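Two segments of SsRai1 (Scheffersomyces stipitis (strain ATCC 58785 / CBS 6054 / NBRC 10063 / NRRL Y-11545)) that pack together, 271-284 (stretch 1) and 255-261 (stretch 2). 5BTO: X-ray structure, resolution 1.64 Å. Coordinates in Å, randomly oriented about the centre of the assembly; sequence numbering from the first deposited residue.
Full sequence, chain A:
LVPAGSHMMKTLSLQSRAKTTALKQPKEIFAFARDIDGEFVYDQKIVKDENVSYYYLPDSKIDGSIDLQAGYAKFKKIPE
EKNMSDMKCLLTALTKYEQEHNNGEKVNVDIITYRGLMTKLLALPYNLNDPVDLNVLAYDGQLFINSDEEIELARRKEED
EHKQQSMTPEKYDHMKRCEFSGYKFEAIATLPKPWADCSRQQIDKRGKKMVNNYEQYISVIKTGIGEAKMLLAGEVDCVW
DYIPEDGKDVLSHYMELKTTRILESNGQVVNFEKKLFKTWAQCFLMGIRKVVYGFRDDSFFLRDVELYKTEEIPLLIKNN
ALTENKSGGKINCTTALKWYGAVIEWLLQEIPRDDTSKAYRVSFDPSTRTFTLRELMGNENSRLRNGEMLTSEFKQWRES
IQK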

ATOM      1  N   ASN A 271     -25.980  -5.556 -10.289  1.00 25.48           N
ATOM      2  CA  ASN A 271     -26.303  -5.993  -8.939  1.00 27.46           C
ATOM      3  C   ASN A 271     -25.835  -7.424  -8.752  1.00 25.22           C
ATOM      4  O   ASN A 271     -25.235  -7.768  -7.733  1.00 27.76           O
ATOM      5  CB  ASN A 271     -27.810  -5.920  -8.660  1.00 27.69           C
ATOM      6  CG  ASN A 271     -28.334  -4.493  -8.563  1.00 29.92           C
ATOM      7  OD1 ASN A 271     -27.578  -3.556  -8.323  1.00 29.74           O
ATOM      8  ND2 ASN A 271     -29.648  -4.331  -8.741  1.00 31.20           N
ATOM      9  N   PHE A 272     -26.106  -8.262  -9.748  1.00 19.71           N
ATOM     10  CA  PHE A 272     -25.770  -9.668  -9.625  1.00 16.24           C
ATOM     11  C   PHE A 272     -24.265  -9.871  -9.518  1.00 15.18           C
ATOM     12  O   PHE A 272     -23.787 -10.699  -8.726  1.00 17.15           O
ATOM     13  CB  PHE A 272     -26.323 -10.457 -10.813  1.00 14.80           C
ATOM     14  CG  PHE A 272     -26.029 -11.931 -10.755  1.00 15.65           C
ATOM     15  CD1 PHE A 272     -26.203 -12.640  -9.578  1.00 16.37           C
ATOM     16  CD2 PHE A 272     -25.583 -12.603 -11.874  1.00 15.70           C
ATOM     17  CE1 PHE A 272     -25.925 -14.000  -9.522  1.00 17.12           C
ATOM     18  CE2 PHE A 272     -25.313 -13.971 -11.828  1.00 16.51           C
ATOM     19  CZ  PHE A 272     -25.486 -14.666 -10.647  1.00 17.03           C
ATOM     20  N   GLU A 273     -23.509  -9.124 -10.317  1.00 16.53           N
ATOM     21  CA  GLU A 273     -22.066  -9.327 -10.334  1.00 18.53           C
ATOM     22  C   GLU A 273     -21.435  -9.096  -8.968  1.00 18.07           C
ATOM     23  O   GLU A 273     -20.534  -9.841  -8.570  1.00 18.04           O
ATOM     24  CB  GLU A 273     -21.374  -8.459 -11.383  1.00 19.92           C
ATOM     25  CG  GLU A 273     -19.903  -8.820 -11.528  1.00 21.21           C
ATOM     26  CD  GLU A 273     -19.151  -7.846 -12.386  1.00 25.37           C
ATOM     27  OE1 GLU A 273     -18.853  -6.738 -11.892  1.00 27.19           O
ATOM     28  OE2 GLU A 273     -18.859  -8.191 -13.548  1.00 26.75           O
ATOM     29  N   LYS A 274     -21.901  -8.069  -8.259  1.00 18.01           N
ATOM     30  CA  LYS A 274     -21.412  -7.795  -6.910  1.00 19.37           C
ATOM     31  C   LYS A 274     -21.661  -8.992  -5.999  1.00 17.01           C
ATOM     32  O   LYS A 274     -20.795  -9.371  -5.205  1.00 16.26           O
ATOM     33  CB  LYS A 274     -22.088  -6.552  -6.313  1.00 23.74           C
ATOM     34  CG  LYS A 274     -21.759  -5.259  -7.023  1.00 30.37           C
ATOM     35  CD  LYS A 274     -22.503  -4.088  -6.388  1.00 34.10           C
ATOM     36  CE  LYS A 274     -22.368  -4.105  -4.867  1.00 39.67           C
ATOM     37  NZ  LYS A 274     -20.943  -4.161  -4.428  1.00 44.00           N
ATOM     38  N   LYS A 275     -22.848  -9.581  -6.120  1.00 15.29           N
ATOM     39  CA  LYS A 275     -23.226 -10.710  -5.274  1.00 16.45           C
ATOM     40  C   LYS A 275     -22.428 -11.942  -5.662  1.00 15.54           C
ATOM     41  O   LYS A 275     -21.970 -12.701  -4.805  1.00 15.73           O
ATOM     42  CB  LYS A 275     -24.728 -11.009  -5.399  1.00 20.14           C
ATOM     43  CG  LYS A 275     -25.650  -9.915  -4.863  1.00 24.03           C
ATOM     44  CD  LYS A 275     -27.120 -10.289  -5.070  1.00 28.30           C
ATOM     45  CE  LYS A 275     -28.053  -9.146  -4.706  1.00 31.48           C
ATOM     46  NZ  LYS A 275     -29.474  -9.535  -4.914  1.00 33.55           N
ATOM     47  N   LEU A 276     -22.281 -12.153  -6.964  1.00 12.86           N
ATOM     48  CA  LEU A 276     -21.583 -13.325  -7.471  1.00 12.24           C
ATOM     49  C   LEU A 276     -20.115 -13.298  -7.048  1.00 12.17           C
ATOM     50  O   LEU A 276     -19.548 -14.336  -6.696  1.00 12.61           O
ATOM     51  CB  LEU A 276     -21.718 -13.410  -9.001  1.00 14.81           C
ATOM     52  CG  LEU A 276     -21.175 -14.667  -9.692  1.00 13.69           C
ATOM     53  CD1 LEU A 276     -21.934 -15.916  -9.234  1.00 16.10           C
ATOM     54  CD2 LEU A 276     -21.276 -14.525 -11.208  1.00 16.96           C
ATOM     55  N   PHE A 277     -19.502 -12.111  -7.066  1.00 12.77           N
ATOM     56  CA  PHE A 277     -18.129 -11.976  -6.588  1.00 11.99           C
ATOM     57  C   PHE A 277     -18.028 -12.328  -5.100  1.00 12.88           C
ATOM     58  O   PHE A 277     -17.122 -13.052  -4.693  1.00 11.78           O
ATOM     59  CB  PHE A 277     -17.628 -10.543  -6.820  1.00 10.92           C
ATOM     60  CG  PHE A 277     -16.292 -10.248  -6.167  1.00 10.34           C
ATOM     61  CD1 PHE A 277     -15.165 -10.965  -6.519  1.00 12.83           C
ATOM     62  CD2 PHE A 277     -16.182  -9.231  -5.237  1.00 11.93           C
ATOM     63  CE1 PHE A 277     -13.931 -10.694  -5.926  1.00 13.34           C
ATOM     64  CE2 PHE A 277     -14.960  -8.942  -4.636  1.00 13.82           C
ATOM     65  CZ  PHE A 277     -13.830  -9.676  -4.986  1.00 13.32           C
ATOM     66  N   LYS A 278     -18.947 -11.809  -4.286  1.00 12.92           N
ATOM     67  CA  LYS A 278     -18.948 -12.161  -2.864  1.00 13.07           C
ATOM     68  C   LYS A 278     -19.151 -13.666  -2.654  1.00 12.17           C
ATOM     69  O   LYS A 278     -18.520 -14.270  -1.798  1.00 12.95           O
ATOM     70  CB  LYS A 278     -19.977 -11.351  -2.077  1.00 15.99           C
ATOM     71  CG  LYS A 278     -19.522  -9.909  -1.796  1.00 21.90           C
ATOM     72  CD  LYS A 278     -20.489  -9.179  -0.866  1.00 27.48           C
ATOM     73  CE  LYS A 278     -20.098  -7.710  -0.666  1.00 31.01           C
ATOM     74  NZ  LYS A 278     -20.625  -6.814  -1.751  1.00 30.86           N
ATOM     75  N   THR A 279     -20.042 -14.264  -3.439  1.00 12.48           N
ATOM     76  CA  THR A 279     -20.245 -15.700  -3.355  1.00 13.11           C
ATOM     77  C   THR A 279     -18.976 -16.465  -3.742  1.00 12.73           C
ATOM     78  O   THR A 279     -18.605 -17.440  -3.084  1.00 12.94           O
ATOM     79  CB  THR A 279     -21.428 -16.152  -4.228  1.00 13.47           C
ATOM     80  OG1 THR A 279     -22.632 -15.580  -3.711  1.00 17.23           O
ATOM     81  CG2 THR A 279     -21.555 -17.704  -4.239  1.00 14.82           C
ATOM     82  N   TRP A 280     -18.314 -16.042  -4.813  1.00 12.64           N
ATOM     83  CA  TRP A 280     -17.044 -16.657  -5.181  1.00 11.75           C
ATOM     84  C   TRP A 280     -16.060 -16.575  -3.998  1.00 12.15           C
ATOM     85  O   TRP A 280     -15.390 -17.555  -3.642  1.00 13.66           O
ATOM     86  CB  TRP A 280     -16.424 -15.988  -6.425  1.00 13.05           C
ATOM     87  CG  TRP A 280     -15.016 -16.452  -6.599  1.00 13.30           C
ATOM     88  CD1 TRP A 280     -14.602 -17.644  -7.132  1.00 14.88           C
ATOM     89  CD2 TRP A 280     -13.829 -15.783  -6.143  1.00 12.65           C
ATOM     90  NE1 TRP A 280     -13.232 -17.745  -7.057  1.00 13.25           N
ATOM     91  CE2 TRP A 280     -12.736 -16.616  -6.455  1.00 13.68           C
ATOM     92  CE3 TRP A 280     -13.590 -14.554  -5.518  1.00 13.30           C
ATOM     93  CZ2 TRP A 280     -11.420 -16.255  -6.166  1.00 15.81           C
ATOM     94  CZ3 TRP A 280     -12.282 -14.201  -5.223  1.00 15.46           C
ATOM     95  CH2 TRP A 280     -11.216 -15.046  -5.553  1.00 15.08           C
ATOM     96  N   ALA A 281     -15.965 -15.397  -3.400  1.00 11.13           N
ATOM     97  CA  ALA A 281     -15.010 -15.210  -2.306  1.00 11.83           C
ATOM     98  C   ALA A 281     -15.297 -16.176  -1.161  1.00 13.22           C
ATOM     99  O   ALA A 281     -14.380 -16.820  -0.649  1.00 12.85           O
ATOM    100  CB  ALA A 281     -15.016 -13.758  -1.807  1.00 12.66           C
ATOM    101  N   GLN A 282     -16.565 -16.272  -0.765  1.00 12.10           N
ATOM    102  CA  GLN A 282     -16.981 -17.154   0.330  1.00 14.50           C
ATOM    103  C   GLN A 282     -16.659 -18.607   0.031  1.00 13.60           C
ATOM    104  O   GLN A 282     -16.125 -19.336   0.876  1.00 16.14           O
ATOM    105  CB  GLN A 282     -18.490 -17.053   0.546  1.00 20.18           C
ATOM    106  CG  GLN A 282     -18.960 -15.746   1.120  1.00 28.07           C
ATOM    107  CD  GLN A 282     -20.466 -15.706   1.256  1.00 35.01           C
ATOM    108  OE1 GLN A 282     -21.130 -16.751   1.242  1.00 38.14           O
ATOM    109  NE2 GLN A 282     -21.016 -14.505   1.384  1.00 37.41           N
ATOM    110  N   CYS A 283     -16.989 -19.028  -1.179  1.00 13.32           N
ATOM    111  CA  CYS A 283     -16.818 -20.423  -1.565  1.00 13.71           C
ATOM    112  C   CYS A 283     -15.358 -20.779  -1.781  1.00 12.61           C
ATOM    113  O   CYS A 283     -14.912 -21.857  -1.380  1.00 14.02           O
ATOM    114  CB  CYS A 283     -17.644 -20.733  -2.811  1.00 14.68           C
ATOM    115  SG  CYS A 283     -19.412 -20.716  -2.447  1.00 16.98           S
ATOM    116  N   PHE A 284     -14.609 -19.858  -2.386  1.00 11.83           N
ATOM    117  CA  PHE A 284     -13.191 -20.081  -2.633  1.00 12.93           C
ATOM    118  C   PHE A 284     -12.429 -20.271  -1.318  1.00 12.26           C
ATOM    119  O   PHE A 284     -11.610 -21.189  -1.186  1.00 15.09           O
ATOM    120  CB  PHE A 284     -12.598 -18.909  -3.421  1.00 15.08           C
ATOM    121  CG  PHE A 284     -11.135 -19.031  -3.663  1.00 17.39           C
ATOM    122  CD1 PHE A 284     -10.657 -19.831  -4.681  1.00 21.02           C
ATOM    123  CD2 PHE A 284     -10.229 -18.340  -2.873  1.00 22.15           C
ATOM    124  CE1 PHE A 284      -9.304 -19.945  -4.908  1.00 24.41           C
ATOM    125  CE2 PHE A 284      -8.869 -18.453  -3.094  1.00 24.69           C
ATOM    126  CZ  PHE A 284      -8.407 -19.254  -4.112  1.00 26.06           C
TER
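Stretch 2 255-261: MELKTTR

Residues 255-261 belong to an extended β-strand that lies along one side of the helix 271-284 and runs almost opposite to it: the N-to-C directions of the two axes make an angle of 168°, and the axes approach to 9.3 Å. At this separation the contact is made by side chains, and it is modest, burying 350 Å² summed over both sides. Because the directions are opposed, the start of the strand segment lies near the C-terminal part of the helical segment and its end near the N-terminal part of the helical segment, with E256 in register with C283, K258 with T279 and T260 with F272. The alternation of the strand decides which residues take part, since E256, K258 and T260 direct their CA-to-CB bonds toward the helix.

At M255, the first residue of the segment, the CA-to-CB bond points away from the helix and the residue makes no contact. E256 follows, its backbone extended at phi/psi -96/147°, and its CB packs against SG of C283 at 3.8 Å. With chi1 t and chi2 p, its carboxylate reaches K258 within the strand, where NZ of K258 donates to OE2 of E256 at 2.6 Å in a salt bridge. The CA-to-CB bond of L257 points away from the helix.

K258 carries this polar cluster onto the helix. Its NZ also donates a hydrogen bond to OE1 of Q282, 3.1 Å away, so the ammonium group joins the carboxylate of its own strand to the amide oxygen of the helical residue. The same lysine lies against the helix one turn earlier: CE of K258 is 3.5 Å from OG1 of T279, so its aliphatic portion covers the threonine while the charged end continues to Q282.

The CA-to-CB bond of T259 points away from the helix, yet its backbone is linked to the helix through water: water 1 donates to O of T259 at 2.8 Å and accepts from NZ of K275 at 2.6 Å. T260, with the most area covered by the other stretch, is held by two helical residues. Its OG1 accepts a hydrogen bond from NZ of K275 at 3.1 Å, while its CG2 rests 3.7 Å from CD1 of F272, approaching the ring obliquely. The K275 side chain, extended beyond its m chi1 with chi2 to chi4 all t, thus reaches T260 directly and T259 by way of the water. At R261 the contact fades: the CA-to-CB bond points sideways, the end of the side chain leads away, and its guanidinium group is hydrogen-bonded elsewhere in the structure.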

ATOM      1  N   MET A 255     -22.355 -27.624  -1.104  1.00 14.80           N
ATOM      2  CA  MET A 255     -22.817 -26.679  -2.122  1.00 14.58           C
ATOM      3  C   MET A 255     -23.440 -25.470  -1.435  1.00 17.04           C
ATOM      4  O   MET A 255     -24.033 -25.588  -0.362  1.00 20.65           O
ATOM      5  CB  MET A 255     -23.822 -27.366  -3.075  1.00 18.09           C
ATOM      6  CG  MET A 255     -24.162 -26.553  -4.332  1.00 18.69           C
ATOM      7  SD  MET A 255     -24.939 -27.542  -5.645  1.00 25.65           S
ATOM      8  CE  MET A 255     -26.339 -28.161  -4.724  1.00 26.03           C
ATOM      9  N   GLU A 256     -23.273 -24.299  -2.043  1.00 16.26           N
ATOM     10  CA  GLU A 256     -23.892 -23.076  -1.564  1.00 15.90           C
ATOM     11  C   GLU A 256     -25.196 -22.822  -2.317  1.00 16.07           C
ATOM     12  O   GLU A 256     -25.303 -23.157  -3.495  1.00 18.86           O
ATOM     13  CB  GLU A 256     -22.928 -21.913  -1.805  1.00 21.04           C
ATOM     14  CG  GLU A 256     -23.389 -20.580  -1.270  1.00 26.15           C
ATOM     15  CD  GLU A 256     -23.016 -20.388   0.184  1.00 34.17           C
ATOM     16  OE1 GLU A 256     -22.245 -21.216   0.710  1.00 35.29           O
ATOM     17  OE2 GLU A 256     -23.490 -19.410   0.796  1.00 39.34           O
ATOM     18  N   LEU A 257     -26.176 -22.230  -1.642  1.00 15.88           N
ATOM     19  CA  LEU A 257     -27.462 -21.882  -2.267  1.00 16.66           C
ATOM     20  C   LEU A 257     -27.749 -20.393  -2.087  1.00 17.05           C
ATOM     21  O   LEU A 257     -27.779 -19.900  -0.966  1.00 18.80           O
ATOM     22  CB  LEU A 257     -28.593 -22.682  -1.622  1.00 17.77           C
ATOM     23  CG  LEU A 257     -28.436 -24.198  -1.690  1.00 17.34           C
ATOM     24  CD1 LEU A 257     -29.547 -24.895  -0.922  1.00 21.60           C
ATOM     25  CD2 LEU A 257     -28.411 -24.647  -3.142  1.00 18.98           C
ATOM     26  N   LYS A 258     -27.989 -19.687  -3.192  1.00 16.05           N
ATOM     27  CA  LYS A 258     -28.217 -18.246  -3.145  1.00 18.27           C
ATOM     28  C   LYS A 258     -29.387 -17.873  -4.033  1.00 20.38           C
ATOM     29  O   LYS A 258     -29.782 -18.653  -4.902  1.00 19.11           O
ATOM     30  CB  LYS A 258     -26.976 -17.497  -3.642  1.00 20.74           C
ATOM     31  CG  LYS A 258     -25.690 -17.827  -2.936  1.00 25.64           C
ATOM     32  CD  LYS A 258     -25.640 -17.213  -1.559  1.00 30.04           C
ATOM     33  CE  LYS A 258     -24.198 -17.192  -1.042  1.00 34.64           C
ATOM     34  NZ  LYS A 258     -24.115 -16.964   0.430  1.00 38.13           N
ATOM     35  N   THR A 259     -29.915 -16.667  -3.834  1.00 22.94           N
ATOM     36  CA  THR A 259     -30.974 -16.139  -4.690  1.00 25.78           C
ATOM     37  C   THR A 259     -30.674 -14.712  -5.117  1.00 24.48           C
ATOM     38  O   THR A 259     -29.923 -13.994  -4.452  1.00 25.75           O
ATOM     39  CB  THR A 259     -32.333 -16.114  -3.973  1.00 31.53           C
ATOM     40  OG1 THR A 259     -32.293 -15.151  -2.912  1.00 33.58           O
ATOM     41  CG2 THR A 259     -32.681 -17.483  -3.419  1.00 33.80           C
ATOM     42  N   THR A 260     -31.283 -14.297  -6.220  1.00 25.39           N
ATOM     43  CA  THR A 260     -31.147 -12.931  -6.689  1.00 25.50           C
ATOM     44  C   THR A 260     -32.284 -12.658  -7.670  1.00 22.64           C
ATOM     45  O   THR A 260     -32.971 -13.586  -8.095  1.00 22.67           O
ATOM     46  CB  THR A 260     -29.772 -12.708  -7.360  1.00 28.02           C
ATOM     47  OG1 THR A 260     -29.514 -11.302  -7.506  1.00 30.11           O
ATOM     48  CG2 THR A 260     -29.718 -13.399  -8.718  1.00 28.29           C
ATOM     49  N   ARG A 261     -32.497 -11.391  -8.016  1.00 23.78           N
ATOM     50  CA  ARG A 261     -33.553 -11.046  -8.959  1.00 24.92           C
ATOM     51  C   ARG A 261     -33.156 -11.467 -10.372  1.00 23.79           C
ATOM     52  O   ARG A 261     -31.973 -11.457 -10.716  1.00 22.63           O
ATOM     53  CB  ARG A 261     -33.834  -9.539  -8.906  1.00 24.86           C
ATOM     54  CG  ARG A 261     -34.957  -9.072  -9.819  1.00 28.85           C
ATOM     55  CD  ARG A 261     -35.357  -7.639  -9.528  1.00 30.29           C
ATOM     56  NE  ARG A 261     -36.399  -7.186 -10.446  1.00 35.02           N
ATOM     57  CZ  ARG A 261     -37.047  -6.030 -10.329  1.00 39.07           C
ATOM     58  NH1 ARG A 261     -36.768  -5.213  -9.321  1.00 40.93           N
ATOM     59  NH2 ARG A 261     -37.978  -5.693 -11.215  1.00 40.47           N
TER
HETATM   60  O   HOH W   1     -29.863 -11.460  -3.165  1.00 47.00           O